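PDB 2Y3M: protein transport protein HOFQ from Aggregatibacter actinomycetemcomitans, which probably serves as the outer-membrane secretin of DNA uptake in natural competence, its extra-membranous domains binding DNA. Local coordinates for residues L51-L54 / F55-V58; F114-A117 / S118-M121; F140-R143 / S144-L147; N158-K161 / L162-L166. All blocks are in the same frame, centred on the assembly; numbering follows the deposited sequence.

Contact 1. Residues L51-L54 / F55-V58; sequences LDQL and FRSV
Phe-55 N donates to Leu-51 O over 3.0 Å, one of four i to i+4 bonds in this stretch of helix 51-63. The other three are Arg-56 N to Asp-52 O, Ser-57 N to Gln-53 O, and Val-58 N to Leu-54 O, the last at 3.0 Å. These eight residues are thus an example of how an alpha-helix sorts side chains by face while one backbone pattern runs through all of them. Asp-52 OD1 also receives a weak bond from Gln-53 N. The hydroxyl of Ser-57 leaves the ladder to pair with Thr-30, next to the spot where His-28 packs on Ser-57 and Gln-53.

On the polar side, Gln-53 reaches Arg-56 by a bend at chi2 (76°), which carries OE1 above the guanidinium. Gln-53 OE1 stands 4.0 Å above the Arg-56 guanidinium plane, over its centre, with the two planes turned 35° apart, so the amide oxygen, not the amide plane, meets the guanidinium face. Asp-52 OD2 and Arg-56 NH1 remain 5.1 Å apart, so any attraction between the charges is at a distance.

The apolar side looks two ways. Leu-54 and Val-58 rest on Leu-46 of strand 42-48, while the second subunit brings Phe-140 against Leu-51, Phe-8 against Leu-54 and Ile-72 against Phe-55. One turn apart, Leu-51 and Phe-55 make a CH-pi contact: Leu-51 CD1 sits over one ring face, 4.2 Å from the Phe-55 centroid and displaced toward the rim, and Leu-51 CG comes to 3.8 Å from Phe-55 CE2.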
loop_
_atom_site.group_PDB
_atom_site.type_symbol
_atom_site.label_atom_id
_atom_site.label_comp_id
_atom_site.label_asym_id
_atom_site.label_seq_id
_atom_site.Cartn_x
_atom_site.Cartn_y
_atom_site.Cartn_z
ATOM N N LEU B 51 20.160 -3.272 -11.192
ATOM C CA LEU B 51 19.655 -3.605 -9.863
ATOM C C LEU B 51 19.144 -2.389 -9.075
ATOM O O LEU B 51 18.090 -2.463 -8.444
ATOM C CB LEU B 51 20.712 -4.362 -9.046
ATOM C CG LEU B 51 20.285 -4.894 -7.668
ATOM C CD1 LEU B 51 19.018 -5.742 -7.759
ATOM C CD2 LEU B 51 21.412 -5.680 -7.006
ATOM N N ASP B 52 19.893 -1.288 -9.100
ATOM C CA ASP B 52 19.517 -0.084 -8.351
ATOM C C ASP B 52 18.209 0.506 -8.883
ATOM O O ASP B 52 17.405 1.045 -8.126
ATOM C CB ASP B 52 20.639 0.967 -8.381
ATOM C CG ASP B 52 20.920 1.501 -9.789
ATOM O OD1 ASP B 52 20.668 0.780 -10.782
ATOM O OD2 ASP B 52 21.401 2.648 -9.906
ATOM N N GLN B 53 18.011 0.380 -10.191
ATOM C CA GLN B 53 16.818 0.875 -10.853
ATOM C C GLN B 53 15.614 -0.006 -10.510
ATOM O O GLN B 53 14.501 0.494 -10.358
ATOM C CB GLN B 53 17.044 0.960 -12.365
ATOM C CG GLN B 53 16.289 2.089 -13.053
ATOM C CD GLN B 53 16.896 3.468 -12.826
ATOM O OE1 GLN B 53 17.911 3.615 -12.144
ATOM N NE2 GLN B 53 16.275 4.486 -13.412
ATOM N N LEU B 54 15.854 -1.309 -10.365
ATOM C CA LEU B 54 14.829 -2.234 -9.887
ATOM C C LEU B 54 14.367 -1.869 -8.464
ATOM O O LEU B 54 13.162 -1.801 -8.209
ATOM C CB LEU B 54 15.317 -3.688 -9.948
ATOM C CG LEU B 54 14.335 -4.800 -9.528
ATOM C CD1 LEU B 54 13.182 -4.943 -10.520
ATOM C CD2 LEU B 54 15.052 -6.130 -9.362
ATOM N N PHE B 55 15.322 -1.621 -7.559
ATOM C CA PHE B 55 15.021 -1.237 -6.178
ATOM C C PHE B 55 14.160 0.022 -6.106
ATOM O O PHE B 55 13.236 0.108 -5.287
ATOM C CB PHE B 55 16.299 -1.013 -5.360
ATOM C CG PHE B 55 17.004 -2.282 -4.940
ATOM C CD1 PHE B 55 16.289 -3.437 -4.627
ATOM C CD2 PHE B 55 18.392 -2.304 -4.821
ATOM C CE1 PHE B 55 16.950 -4.601 -4.228
ATOM C CE2 PHE B 55 19.058 -3.458 -4.420
ATOM C CZ PHE B 55 18.336 -4.610 -4.123
ATOM N N ARG B 56 14.478 0.991 -6.962
ATOM C CA ARG B 56 13.743 2.253 -7.019
ATOM C C ARG B 56 12.311 2.042 -7.501
ATOM O O ARG B 56 11.389 2.680 -6.995
ATOM C CB ARG B 56 14.477 3.277 -7.886
ATOM C CG ARG B 56 15.576 4.012 -7.132
ATOM C CD ARG B 56 16.666 4.548 -8.049
ATOM N NE ARG B 56 16.182 5.594 -8.946
ATOM C CZ ARG B 56 16.946 6.546 -9.470
ATOM N NH1 ARG B 56 18.241 6.608 -9.178
ATOM N NH2 ARG B 56 16.410 7.452 -10.278
ATOM N N SER B 57 12.136 1.139 -8.467
ATOM C CA SER B 57 10.811 0.751 -8.938
ATOM C C SER B 57 10.008 0.138 -7.802
ATOM O O SER B 57 8.831 0.439 -7.647
ATOM C CB SER B 57 10.906 -0.242 -10.102
ATOM O OG SER B 57 11.263 0.403 -11.308
ATOM N N VAL B 58 10.659 -0.715 -7.011
ATOM C CA VAL B 58 10.029 -1.391 -5.878
ATOM C C VAL B 58 9.594 -0.373 -4.828
ATOM O O VAL B 58 8.435 -0.371 -4.406
ATOM C CB VAL B 58 10.962 -2.473 -5.271
ATOM C CG1 VAL B 58 10.409 -3.018 -3.951
ATOM C CG2 VAL B 58 11.152 -3.605 -6.259
#

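Contact 2. Residues F114-A117 / S118-M121; sequences FAKA and SEVM
Val-120 turns CG1 anti to its own nitrogen (chi1 177°), and this leaves CG2 beside that nitrogen, aimed back at the residues that lead into helix 117-125. Val-120 CG2 accordingly meets Ala-115 CB at 3.6 Å and Lys-116 O at 3.3 Å. A bend at chi2 (-64°) lays the chain of Glu-119 beside that of Lys-116, the two pointing the same way.

Their aliphatic parts touch through Lys-116 CB and Glu-119 CG at 3.9 Å. The charged ends, Lys-116 NZ and Glu-119 OE2, come to 4.0 Å, beyond a salt bridge, where a weak attraction is possible; the salt bridge of Glu-119 OE2 is made with Lys-122.

Lys-116 holds the N-cap position, and the start of the helix illustrates how a first turn is secured from two directions. From within, Val-120 N bonds to Lys-116 O at 3.0 Å, and Met-121 N bonds to Ala-117 O at 2.9 Å. From outside, Asn-145 takes the N-H of Ala-117 and gives its amide to Ala-115 O, while Ser-118 OG pairs with Asp-142.

Around this start, Met-121 packs on Ile-138 and Phe-140 of strand 137-141 and on Leu-147 of strand 146-151. Val-120 also rests on Leu-147 and meets Ile-163 and Leu-166, so the turn packs on the sheet beside helix 153-166.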
loop_
_atom_site.group_PDB
_atom_site.type_symbol
_atom_site.label_atom_id
_atom_site.label_comp_id
_atom_site.label_asym_id
_atom_site.label_seq_id
_atom_site.Cartn_x
_atom_site.Cartn_y
_atom_site.Cartn_z
ATOM N N PHE B 114 -15.388 29.137 5.619
ATOM C CA PHE B 114 -14.209 29.474 6.421
ATOM C C PHE B 114 -13.679 28.314 7.257
ATOM O O PHE B 114 -12.469 28.153 7.400
ATOM C CB PHE B 114 -14.481 30.699 7.305
ATOM C CG PHE B 114 -14.880 31.927 6.531
ATOM C CD1 PHE B 114 -13.917 32.712 5.898
ATOM C CD2 PHE B 114 -16.219 32.298 6.430
ATOM C CE1 PHE B 114 -14.283 33.845 5.176
ATOM C CE2 PHE B 114 -16.596 33.432 5.711
ATOM C CZ PHE B 114 -15.627 34.206 5.084
ATOM N N ALA B 115 -14.585 27.509 7.801
ATOM C CA ALA B 115 -14.209 26.363 8.622
ATOM C C ALA B 115 -14.057 25.091 7.787
ATOM O O ALA B 115 -14.573 25.012 6.670
ATOM C CB ALA B 115 -15.237 26.155 9.737
ATOM N N LYS B 116 -13.330 24.113 8.329
ATOM C CA LYS B 116 -13.316 22.752 7.794
ATOM C C LYS B 116 -14.489 21.960 8.370
ATOM O O LYS B 116 -14.752 22.021 9.578
ATOM C CB LYS B 116 -12.010 22.046 8.150
ATOM C CG LYS B 116 -10.921 22.142 7.095
ATOM C CD LYS B 116 -9.695 21.329 7.496
ATOM C CE LYS B 116 -8.816 22.084 8.488
ATOM N NZ LYS B 116 -7.705 21.232 9.005
ATOM N N ALA B 117 -15.179 21.218 7.502
ATOM C CA ALA B 117 -16.310 20.370 7.891
ATOM C C ALA B 117 -15.992 19.456 9.082
ATOM O O ALA B 117 -16.784 19.355 10.017
ATOM C CB ALA B 117 -16.803 19.557 6.695
ATOM N N SER B 118 -14.821 18.821 9.052
ATOM C CA SER B 118 -14.393 17.917 10.122
ATOM C C SER B 118 -14.186 18.636 11.456
ATOM O O SER B 118 -14.514 18.090 12.508
ATOM C CB SER B 118 -13.125 17.169 9.720
ATOM O OG SER B 118 -12.095 18.082 9.393
ATOM N N GLU B 119 -13.659 19.859 11.404
ATOM C CA GLU B 119 -13.490 20.677 12.610
ATOM C C GLU B 119 -14.835 21.108 13.202
ATOM O O GLU B 119 -15.023 21.066 14.421
ATOM C CB GLU B 119 -12.594 21.895 12.345
ATOM C CG GLU B 119 -11.171 21.561 11.880
ATOM C CD GLU B 119 -10.346 20.798 12.914
ATOM O OE1 GLU B 119 -10.634 20.895 14.132
ATOM O OE2 GLU B 119 -9.392 20.100 12.501
ATOM N N VAL B 120 -15.763 21.505 12.333
ATOM C CA VAL B 120 -17.132 21.828 12.739
ATOM C C VAL B 120 -17.767 20.622 13.433
ATOM O O VAL B 120 -18.348 20.757 14.514
ATOM C CB VAL B 120 -18.000 22.266 11.538
ATOM C CG1 VAL B 120 -19.447 22.522 11.961
ATOM C CG2 VAL B 120 -17.420 23.508 10.893
ATOM N N MET B 121 -17.620 19.449 12.818
ATOM C CA MET B 121 -18.144 18.200 13.367
ATOM C C MET B 121 -17.555 17.824 14.725
ATOM O O MET B 121 -18.266 17.309 15.579
ATOM C CB MET B 121 -17.982 17.050 12.369
ATOM C CG MET B 121 -18.975 17.116 11.216
ATOM S SD MET B 121 -20.706 17.032 11.745
ATOM C CE MET B 121 -20.886 15.288 12.100
#

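Contact 3. Residues F140-R143 / S144-L147; sequences FDDR and SNLL
The Phe-140 ring is met obliquely by Leu-147 CD2 from across the hairpin, and the closest approach is at the ring's root, where Leu-147 CD2 lies 3.6 Å from Phe-140 CB. The phenyl group itself leads on to Ala-117 and Met-121 of helix 117-125 and to Leu-51 of the second subunit.

At the edge of the Arg-143 guanidinium, and in its plane, lies Asp-141 OD2, completing a salt bridge with Arg-143 NH1 at 3.2 Å. Asp-141 OD1 is gripped twice, by Arg-143 N on its anti side at 2.9 Å and by Arg-143 NH1 on its syn side. These donors come from opposite faces of the carboxylate plane, which should limit its rotation. The carboxylate of Asp-142 and the amide of Asn-145 stand 80° apart, both engaged by the start of helix 117-125 and the loop leading into it.

Backbone pairing continues with Asp-141 N to Leu-146 O at 3.2 Å, next to the non-hydrogen-bonded pair of Phe-140 and Leu-147. The bond from Arg-143 N to Asp-141 OD1 closes an Asx turn, an example of a side chain bracing the loop of an antiparallel beta hairpin, here strands 137-141 and 146-151.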
loop_
_atom_site.group_PDB
_atom_site.type_symbol
_atom_site.label_atom_id
_atom_site.label_comp_id
_atom_site.label_asym_id
_atom_site.label_seq_id
_atom_site.Cartn_x
_atom_site.Cartn_y
_atom_site.Cartn_z
ATOM N N PHE B 140 -20.436 14.367 5.403
ATOM C CA PHE B 140 -19.600 15.545 5.171
ATOM C C PHE B 140 -18.277 15.207 4.502
ATOM O O PHE B 140 -17.871 14.047 4.464
ATOM C CB PHE B 140 -19.356 16.308 6.478
ATOM C CG PHE B 140 -18.571 15.535 7.510
ATOM C CD1 PHE B 140 -19.195 14.568 8.308
ATOM C CD2 PHE B 140 -17.213 15.794 7.704
ATOM C CE1 PHE B 140 -18.483 13.868 9.278
ATOM C CE2 PHE B 140 -16.480 15.094 8.669
ATOM C CZ PHE B 140 -17.115 14.126 9.461
ATOM N N ASP B 141 -17.604 16.237 3.995
ATOM C CA ASP B 141 -16.391 16.056 3.221
ATOM C C ASP B 141 -15.551 17.326 3.265
ATOM O O ASP B 141 -16.029 18.395 2.905
ATOM C CB ASP B 141 -16.772 15.727 1.776
ATOM C CG ASP B 141 -15.653 15.083 1.005
ATOM O OD1 ASP B 141 -14.503 15.554 1.104
ATOM O OD2 ASP B 141 -15.930 14.103 0.285
ATOM N N ASP B 142 -14.298 17.206 3.693
ATOM C CA ASP B 142 -13.382 18.356 3.748
ATOM C C ASP B 142 -12.899 18.859 2.375
ATOM O O ASP B 142 -12.358 19.970 2.277
ATOM C CB ASP B 142 -12.174 18.040 4.638
ATOM C CG ASP B 142 -12.489 18.144 6.121
ATOM O OD1 ASP B 142 -13.618 18.532 6.482
ATOM O OD2 ASP B 142 -11.592 17.839 6.934
ATOM N N ARG B 143 -13.083 18.045 1.331
ATOM C CA ARG B 143 -12.650 18.406 -0.025
ATOM C C ARG B 143 -13.550 19.487 -0.605
ATOM O O ARG B 143 -13.105 20.605 -0.864
ATOM C CB ARG B 143 -12.677 17.200 -0.962
ATOM C CG ARG B 143 -11.713 16.087 -0.654
ATOM C CD ARG B 143 -11.931 14.981 -1.666
ATOM N NE ARG B 143 -11.237 13.744 -1.319
ATOM C CZ ARG B 143 -11.747 12.775 -0.560
ATOM N NH1 ARG B 143 -12.967 12.883 -0.043
ATOM N NH2 ARG B 143 -11.022 11.690 -0.317
ATOM N N SER B 144 -14.816 19.129 -0.820
ATOM C CA SER B 144 -15.834 20.066 -1.272
ATOM C C SER B 144 -16.295 20.935 -0.108
ATOM O O SER B 144 -16.978 21.938 -0.301
ATOM C CB SER B 144 -17.016 19.316 -1.889
ATOM O OG SER B 144 -17.537 18.352 -0.995
ATOM N N ASN B 145 -15.897 20.536 1.099
ATOM C CA ASN B 145 -16.231 21.230 2.340
ATOM C C ASN B 145 -17.737 21.444 2.525
ATOM O O ASN B 145 -18.182 22.505 2.959
ATOM C CB ASN B 145 -15.433 22.532 2.479
ATOM C CG ASN B 145 -15.083 22.850 3.921
ATOM O OD1 ASN B 145 -15.042 21.963 4.776
ATOM N ND2 ASN B 145 -14.821 24.119 4.197
ATOM N N LEU B 146 -18.503 20.410 2.179
ATOM C CA LEU B 146 -19.956 20.401 2.321
ATOM C C LEU B 146 -20.350 19.625 3.571
ATOM O O LEU B 146 -19.630 18.721 3.993
ATOM C CB LEU B 146 -20.615 19.727 1.109
ATOM C CG LEU B 146 -20.444 20.288 -0.303
ATOM C CD1 LEU B 146 -20.858 19.252 -1.338
ATOM C CD2 LEU B 146 -21.227 21.568 -0.503
ATOM N N LEU B 147 -21.494 19.986 4.148
ATOM C CA LEU B 147 -22.137 19.206 5.204
ATOM C C LEU B 147 -23.575 18.941 4.772
ATOM O O LEU B 147 -24.298 19.865 4.394
ATOM C CB LEU B 147 -22.139 19.968 6.531
ATOM C CG LEU B 147 -20.973 19.907 7.519
ATOM C CD1 LEU B 147 -20.897 21.201 8.314
ATOM C CD2 LEU B 147 -21.111 18.747 8.470
#

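Contact 4. Residues N158-K161 / L162-L166; sequences NIKK and LIKEL
Ile-159 and Ile-163, one turn apart on helix 153-166, carry the apolar part of this contact. Their side chains slant across each other, and Ile-159 CG2 meets Ile-163 CD1 at 3.6 Å. Ile-163 holds CG1 anti to its carbonyl carbon (chi1 -74°), beside the nitrogen, which directs the CG1-CD1 arm back over the preceding turn; Ile-163 CG1 passes 3.2 Å from Ile-159 O. The same pair faces the sheet, Ile-159 against Ile-149 and Ile-163 against Leu-147 and Ile-110, while Leu-131 and Leu-132 adjoin Ile-159.

Backbone hydrogen bonds form the second group. Four successive i to i+4 bonds cross from 158-161 to 162-166, the shortest being Ile-163 N to Ile-159 O at 2.7 Å and Leu-162 N to Asn-158 O at 2.8 Å. The next two, Lys-164 N to Lys-160 O and Glu-165 N to Lys-161 O, are both 3.2 Å long. Within the last turn Leu-166 N continues the pattern to Leu-162 O.

Charged side chains are the third group. The NZ atoms of Lys-160 and Lys-164 are 5.0 Å apart, which may cost a little repulsion. Lys-161 NZ and Glu-165 OE2 carry opposite charges but are separated by 6.5 Å.

The segment is broadly amphipathic, though Leu-162 is exposed: isoleucines fit it to the sheet, Leu-162, Ile-163 and Leu-166 pack on helix 117-125, and Lys-161 and Lys-164 are exposed, while Lys-160 touches Ile-110 of strand 106-111. No salt bridge joins the two segments.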
loop_
_atom_site.group_PDB
_atom_site.type_symbol
_atom_site.label_atom_id
_atom_site.label_comp_id
_atom_site.label_asym_id
_atom_site.label_seq_id
_atom_site.Cartn_x
_atom_site.Cartn_y
_atom_site.Cartn_z
ATOM N N ASN B 158 -31.789 24.055 13.958
ATOM C CA ASN B 158 -30.859 24.544 14.968
ATOM C C ASN B 158 -29.392 24.188 14.707
ATOM O O ASN B 158 -28.492 24.943 15.075
ATOM C CB ASN B 158 -31.287 24.066 16.351
ATOM C CG ASN B 158 -32.652 24.588 16.745
ATOM O OD1 ASN B 158 -33.074 25.664 16.305
ATOM N ND2 ASN B 158 -33.356 23.826 17.579
ATOM N N ILE B 159 -29.159 23.041 14.079
ATOM C CA ILE B 159 -27.798 22.629 13.758
ATOM C C ILE B 159 -27.284 23.440 12.578
ATOM O O ILE B 159 -26.126 23.857 12.566
ATOM C CB ILE B 159 -27.702 21.119 13.510
ATOM C CG1 ILE B 159 -27.952 20.375 14.819
ATOM C CG2 ILE B 159 -26.328 20.741 12.947
ATOM C CD1 ILE B 159 -28.380 18.958 14.628
ATOM N N LYS B 160 -28.161 23.689 11.610
ATOM C CA LYS B 160 -27.867 24.594 10.507
ATOM C C LYS B 160 -27.485 25.971 11.061
ATOM O O LYS B 160 -26.542 26.601 10.585
ATOM C CB LYS B 160 -29.071 24.684 9.562
ATOM C CG LYS B 160 -28.848 25.487 8.297
ATOM C CD LYS B 160 -30.003 25.309 7.319
ATOM C CE LYS B 160 -29.998 26.413 6.280
ATOM N NZ LYS B 160 -30.965 26.152 5.185
ATOM N N LYS B 161 -28.207 26.425 12.078
ATOM C CA LYS B 161 -27.874 27.685 12.727
ATOM C C LYS B 161 -26.529 27.600 13.449
ATOM O O LYS B 161 -25.696 28.494 13.322
ATOM C CB LYS B 161 -28.995 28.135 13.670
ATOM C CG LYS B 161 -30.201 28.732 12.940
ATOM C CD LYS B 161 -31.366 29.018 13.889
ATOM C CE LYS B 161 -31.210 30.350 14.598
ATOM N NZ LYS B 161 -31.413 31.506 13.668
ATOM N N LEU B 162 -26.310 26.517 14.187
ATOM C CA LEU B 162 -25.047 26.321 14.902
ATOM C C LEU B 162 -23.839 26.262 13.950
ATOM O O LEU B 162 -22.784 26.835 14.238
ATOM C CB LEU B 162 -25.125 25.068 15.769
ATOM C CG LEU B 162 -24.036 24.747 16.797
ATOM C CD1 LEU B 162 -23.580 25.953 17.617
ATOM C CD2 LEU B 162 -24.547 23.634 17.700
ATOM N N ILE B 163 -24.015 25.595 12.810
ATOM C CA ILE B 163 -22.949 25.448 11.825
ATOM C C ILE B 163 -22.565 26.793 11.223
ATOM O O ILE B 163 -21.380 27.076 11.036
ATOM C CB ILE B 163 -23.330 24.438 10.722
ATOM C CG1 ILE B 163 -23.267 23.016 11.284
ATOM C CG2 ILE B 163 -22.413 24.581 9.503
ATOM C CD1 ILE B 163 -24.000 21.988 10.459
ATOM N N LYS B 164 -23.568 27.623 10.950
ATOM C CA LYS B 164 -23.339 28.943 10.380
ATOM C C LYS B 164 -22.648 29.913 11.341
ATOM O O LYS B 164 -21.963 30.837 10.896
ATOM C CB LYS B 164 -24.637 29.520 9.810
ATOM C CG LYS B 164 -25.060 28.822 8.513
ATOM C CD LYS B 164 -26.111 29.589 7.734
ATOM C CE LYS B 164 -26.253 28.994 6.336
ATOM N NZ LYS B 164 -27.357 29.612 5.553
ATOM N N GLU B 165 -22.811 29.693 12.645
ATOM C CA GLU B 165 -22.066 30.461 13.645
ATOM C C GLU B 165 -20.610 30.017 13.713
ATOM O O GLU B 165 -19.716 30.833 13.929
ATOM C CB GLU B 165 -22.705 30.360 15.039
ATOM C CG GLU B 165 -24.024 31.108 15.208
ATOM C CD GLU B 165 -24.042 32.496 14.555
ATOM O OE1 GLU B 165 -23.070 33.276 14.703
ATOM O OE2 GLU B 165 -25.057 32.806 13.902
ATOM N N LEU B 166 -20.386 28.720 13.529
ATOM C CA LEU B 166 -19.044 28.149 13.598
ATOM C C LEU B 166 -18.252 28.391 12.317
ATOM O O LEU B 166 -17.025 28.263 12.305
ATOM C CB LEU B 166 -19.115 26.647 13.887
ATOM C CG LEU B 166 -19.523 26.173 15.285
ATOM C CD1 LEU B 166 -19.895 24.700 15.235
ATOM C CD2 LEU B 166 -18.418 26.416 16.303
#

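In the fold
Contacts 2, 3 and 4 belong to one compact unit within the type II/III secretion system short domain, and contact 1 lies far off, its centre 42 Å from that of contact 2. Contacts 2 and 3 interlock through side-chain hydrogen bonds, whereas contact 4 joins them by packing, Ile-163 touching both Val-120 and Leu-147. Each contact is partly buried: Leu-54, Val-120, Leu-147 and Ile-163 lie inside, and the charged groups mostly at the surface. Half the touching residues of contacts 1 and 2 or more are buried, against two of eight in contacts 3 and 4. Contacts 1 and 4 are helix turns, contact 2 a helix start and contact 3 a hairpin. Leu-51 of contact 1 reaches Phe-140 and Ser-118 only across the subunit boundary.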